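Local coordinates for protein serine protease inhibitor 2 (Anopheles gambiae, PDB 3PZF) that inhibits the serine proteases CLIPB9, CLIPB10 and CLIPB4 and so restrains melanization in the mosquito hemolymph, at residues V30-F34 / L261-N265; T86-K91 / I127-Y132. One frame throughout, in Å; residues are numbered along the deposited sequence.

Contact 1: residues V30-F34 / L261-N265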
# COMPACT_ATOMS: atom_id res chain seq x y z
N VAL A 30 3.75 -1.23 -8.19
CA VAL A 30 2.66 -2.21 -8.04
C VAL A 30 2.77 -3.25 -9.14
O VAL A 30 2.69 -4.45 -8.88
CB VAL A 30 1.29 -1.52 -8.09
CG1 VAL A 30 0.21 -2.52 -8.50
CG2 VAL A 30 0.97 -0.92 -6.70
N LYS A 31 2.99 -2.81 -10.37
CA LYS A 31 3.03 -3.76 -11.48
C LYS A 31 4.19 -4.74 -11.33
O LYS A 31 4.05 -5.92 -11.65
CB LYS A 31 3.17 -3.03 -12.82
CG LYS A 31 1.94 -2.28 -13.26
CD LYS A 31 2.01 -2.06 -14.75
CE LYS A 31 1.65 -0.67 -15.15
NZ LYS A 31 1.75 -0.56 -16.64
N GLU A 32 5.32 -4.25 -10.84
CA GLU A 32 6.49 -5.09 -10.60
C GLU A 32 6.21 -6.16 -9.56
O GLU A 32 6.60 -7.31 -9.72
CB GLU A 32 7.67 -4.22 -10.14
CG GLU A 32 8.93 -4.99 -9.72
CD GLU A 32 9.58 -5.75 -10.88
OE1 GLU A 32 9.44 -5.31 -12.04
OE2 GLU A 32 10.22 -6.79 -10.63
N ILE A 33 5.56 -5.79 -8.47
CA ILE A 33 5.24 -6.75 -7.44
C ILE A 33 4.24 -7.78 -7.99
O ILE A 33 4.45 -8.97 -7.86
CB ILE A 33 4.65 -6.08 -6.18
CG1 ILE A 33 5.60 -5.00 -5.61
CG2 ILE A 33 4.40 -7.10 -5.12
CD1 ILE A 33 6.97 -5.51 -5.33
N PHE A 34 3.16 -7.31 -8.61
CA PHE A 34 2.09 -8.23 -9.04
C PHE A 34 2.61 -9.27 -10.05
O PHE A 34 2.24 -10.45 -9.98
CB PHE A 34 0.93 -7.46 -9.69
CG PHE A 34 0.06 -6.68 -8.71
CD1 PHE A 34 0.37 -6.58 -7.36
CD2 PHE A 34 -1.10 -6.06 -9.18
CE1 PHE A 34 -0.45 -5.83 -6.48
CE2 PHE A 34 -1.91 -5.32 -8.31
CZ PHE A 34 -1.60 -5.20 -6.98
N LEU A 261 -3.37 -5.04 -16.34
CA LEU A 261 -2.22 -4.34 -15.76
C LEU A 261 -1.35 -3.61 -16.80
O LEU A 261 -1.00 -2.45 -16.63
CB LEU A 261 -1.35 -5.30 -14.96
CG LEU A 261 -1.90 -5.62 -13.57
CD1 LEU A 261 -1.04 -6.67 -12.92
CD2 LEU A 261 -1.97 -4.37 -12.69
N ASP A 262 -1.03 -4.29 -17.90
CA ASP A 262 -0.20 -3.69 -18.95
C ASP A 262 -0.84 -2.44 -19.56
O ASP A 262 -0.15 -1.60 -20.14
CB ASP A 262 0.06 -4.71 -20.06
CG ASP A 262 0.96 -5.85 -19.60
OD1 ASP A 262 1.79 -5.63 -18.70
OD2 ASP A 262 0.83 -6.97 -20.14
N ARG A 263 -2.15 -2.33 -19.43
CA ARG A 263 -2.90 -1.21 -19.99
C ARG A 263 -2.94 -0.05 -19.03
O ARG A 263 -3.23 1.08 -19.43
CB ARG A 263 -4.35 -1.62 -20.30
CG ARG A 263 -4.51 -2.55 -21.51
CD ARG A 263 -4.15 -1.82 -22.80
NE ARG A 263 -5.02 -0.67 -23.04
CZ ARG A 263 -4.76 0.30 -23.92
NH1 ARG A 263 -3.65 0.25 -24.65
NH2 ARG A 263 -5.61 1.31 -24.06
N ILE A 264 -2.66 -0.32 -17.76
CA ILE A 264 -2.75 0.70 -16.73
C ILE A 264 -1.48 1.50 -16.60
O ILE A 264 -0.40 0.94 -16.46
CB ILE A 264 -3.07 0.09 -15.37
CG1 ILE A 264 -4.51 -0.46 -15.37
CG2 ILE A 264 -2.91 1.13 -14.27
CD1 ILE A 264 -4.83 -1.23 -14.11
N ASN A 265 -1.62 2.82 -16.64
CA ASN A 265 -0.53 3.75 -16.35
C ASN A 265 -1.21 4.99 -15.80
O ASN A 265 -2.43 5.02 -15.70
CB ASN A 265 0.30 4.04 -17.60
CG ASN A 265 -0.55 4.49 -18.78
OD1 ASN A 265 -1.14 5.56 -18.74
ND2 ASN A 265 -0.62 3.67 -19.82

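Contact 2: residues T86-K91 / I127-Y132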
# COMPACT_ATOMS: atom_id res chain seq x y z
N THR A 86 9.11 18.99 -0.13
CA THR A 86 9.00 17.54 -0.03
C THR A 86 8.43 17.18 1.34
O THR A 86 7.51 16.37 1.44
CB THR A 86 10.37 16.86 -0.27
OG1 THR A 86 10.78 17.11 -1.62
CG2 THR A 86 10.31 15.34 -0.05
N ARG A 87 8.98 17.79 2.38
CA ARG A 87 8.51 17.57 3.73
C ARG A 87 7.04 17.96 3.87
O ARG A 87 6.27 17.17 4.38
CB ARG A 87 9.36 18.35 4.72
CG ARG A 87 10.72 17.71 4.93
CD ARG A 87 11.71 18.70 5.63
NE ARG A 87 13.05 18.11 5.67
CZ ARG A 87 14.13 18.74 6.15
NH1 ARG A 87 14.03 19.97 6.63
NH2 ARG A 87 15.31 18.12 6.14
N SER A 88 6.65 19.16 3.44
CA SER A 88 5.27 19.60 3.66
C SER A 88 4.30 18.75 2.85
O SER A 88 3.20 18.47 3.30
CB SER A 88 5.07 21.09 3.36
OG SER A 88 5.51 21.41 2.06
N TYR A 89 4.72 18.30 1.67
CA TYR A 89 3.90 17.44 0.83
C TYR A 89 3.61 16.12 1.50
O TYR A 89 2.45 15.75 1.67
CB TYR A 89 4.61 17.16 -0.50
CG TYR A 89 3.82 16.28 -1.45
CD1 TYR A 89 2.72 16.80 -2.13
CD2 TYR A 89 4.18 14.97 -1.69
CE1 TYR A 89 2.00 16.03 -3.00
CE2 TYR A 89 3.44 14.17 -2.57
CZ TYR A 89 2.35 14.73 -3.23
OH TYR A 89 1.59 13.99 -4.11
N TYR A 90 4.67 15.38 1.84
CA TYR A 90 4.46 14.07 2.44
C TYR A 90 3.81 14.20 3.81
O TYR A 90 2.99 13.36 4.19
CB TYR A 90 5.76 13.24 2.48
CG TYR A 90 6.08 12.71 1.13
CD1 TYR A 90 5.26 11.74 0.55
CD2 TYR A 90 7.14 13.20 0.38
CE1 TYR A 90 5.52 11.25 -0.70
CE2 TYR A 90 7.42 12.70 -0.88
CZ TYR A 90 6.58 11.73 -1.41
OH TYR A 90 6.80 11.19 -2.66
N LYS A 91 4.12 15.27 4.52
CA LYS A 91 3.52 15.46 5.83
C LYS A 91 2.00 15.67 5.69
O LYS A 91 1.21 15.14 6.47
CB LYS A 91 4.18 16.65 6.52
CG LYS A 91 3.71 16.90 7.93
CD LYS A 91 4.48 18.09 8.55
CE LYS A 91 3.61 18.84 9.53
NZ LYS A 91 3.46 18.09 10.80
N ILE A 127 13.42 15.34 12.05
CA ILE A 127 12.73 15.40 10.76
C ILE A 127 11.90 14.15 10.52
O ILE A 127 10.78 14.21 10.03
CB ILE A 127 13.72 15.56 9.60
CG1 ILE A 127 14.45 16.91 9.71
CG2 ILE A 127 13.00 15.51 8.26
CD1 ILE A 127 13.54 18.05 9.95
N ALA A 128 12.45 13.00 10.85
CA ALA A 128 11.76 11.75 10.57
C ALA A 128 10.42 11.70 11.31
O ALA A 128 9.40 11.39 10.72
CB ALA A 128 12.63 10.56 10.95
N ASN A 129 10.44 12.07 12.60
CA ASN A 129 9.24 12.09 13.43
C ASN A 129 8.23 13.15 12.97
O ASN A 129 7.04 12.88 12.89
CB ASN A 129 9.58 12.41 14.91
CG ASN A 129 10.60 11.44 15.53
OD1 ASN A 129 10.83 10.34 15.03
ND2 ASN A 129 11.19 11.85 16.66
N THR A 130 8.71 14.36 12.70
CA THR A 130 7.82 15.50 12.43
C THR A 130 7.14 15.41 11.07
O THR A 130 5.92 15.54 10.98
CB THR A 130 8.60 16.84 12.54
OG1 THR A 130 9.01 17.04 13.89
CG2 THR A 130 7.74 18.01 12.10
N HIS A 131 7.93 15.19 10.02
CA HIS A 131 7.40 15.26 8.66
C HIS A 131 6.96 13.90 8.11
O HIS A 131 6.08 13.85 7.27
CB HIS A 131 8.43 15.87 7.71
CG HIS A 131 8.94 17.21 8.15
ND1 HIS A 131 8.28 18.39 7.87
CD2 HIS A 131 10.06 17.56 8.84
CE1 HIS A 131 8.97 19.40 8.36
NE2 HIS A 131 10.05 18.92 8.96
N TYR A 132 7.59 12.82 8.55
CA TYR A 132 7.36 11.51 7.93
C TYR A 132 6.76 10.51 8.90
O TYR A 132 6.52 9.36 8.55
CB TYR A 132 8.67 10.97 7.34
CG TYR A 132 9.28 11.93 6.33
CD1 TYR A 132 8.71 12.09 5.06
CD2 TYR A 132 10.38 12.72 6.65
CE1 TYR A 132 9.24 12.97 4.14
CE2 TYR A 132 10.92 13.60 5.74
CZ TYR A 132 10.35 13.73 4.49
OH TYR A 132 10.89 14.62 3.59

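Contact 1: residues V30-F34 / L261-N265
Lys-31 does the polar work here. Its extended side chain reaches across from helix 24-35 and puts Lys-31 NZ 2.6 Å from Ile-264 O, a short hydrogen bond; a second, weak one runs from Lys-31 NZ to Leu-261 O at 3.3 Å. Leu-261 O belongs to the last turn of helix 257-263 and Ile-264 O to the loop just after it, so the ammonium group supplies a donor to main-chain carbonyls where the helix gives out. Leu-261 O also takes Ile-264 N, at 2.9 Å. Beneath the lysine, Leu-261 points toward the first helix and sets CD1 3.8 Å from Phe-34 CD2, at the edge of the ring. Phe-34 and Ile-264 are buried as well, and Lys-31 and Leu-261 supply most of the covered surface. Asn-265 is the N-cap of the next helix, 266-274, so the lysine grips the turn between two helices. In the serpin fold this joins the N-terminal helix, whose Phe-34 also packs on Val-41 and Leu-43 of strand 41-43, to the helices following strand 244-251.

Contact 2: residues T86-K91 / I127-Y132
Arg-87 leaves its helix with chi1 in m and then runs out fully extended (chi2, chi3 and chi4 all near 180°), lying along helix 122-132. Its CB sits over the face of the His-131 imidazole, 3.7 Å from the ring centroid, a CH-pi contact; further out, Ile-127 CG2 covers one face of the guanidinium and comes 3.7 Å from Arg-87 NE. That nitrogen forms a salt bridge with Glu-57, whose OE2 also hydrogen-bonds Tyr-132 OH, so one carboxylate of helix 45-58 ties both segments together. In the serpin fold these helices pack with helix 45-58, and helix 122-132 links the parallel strands 105-115 and 134-139 as a beta-alpha-beta unit. The two segments cross at 57° with axes 8.9 Å apart; their backbones come nearest at Lys-91 and His-131 (CA to CA 4.8 Å), where Lys-91 CA meets His-131 O at 3.3 Å, a CA-H...O contact to a carbonyl with no hydrogen-bond partner. Tyr-132, with chi1 in m, swings its ring back so that CE1 is 3.9 Å from Tyr-90 CB. Tyr-90 sends its own ring away, its OH bonding Val-77 O. Lys-91 is t at chi1 and chi2, bringing CD within 3.9 Å of His-131 ND1, while its NZ pairs with Glu-95.

How the contacts relate
The two contacts share no helix and lie well apart, their centres 28 Å from each other and their nearest atoms about 14 Å, although contact 2 is nested in sequence inside the long loop that contact 1 closes. Contact 1 is the more buried, its centre about 14 Å from the centre of the chain against 18 Å for contact 2, yet it covers less surface, 241 Å² against 406 Å². The chemistry differs too: one lysine bonding directly to main-chain carbonyls at a helix end, versus broad helix-on-helix packing whose charged and hydroxyl ends find their main partners outside the pair.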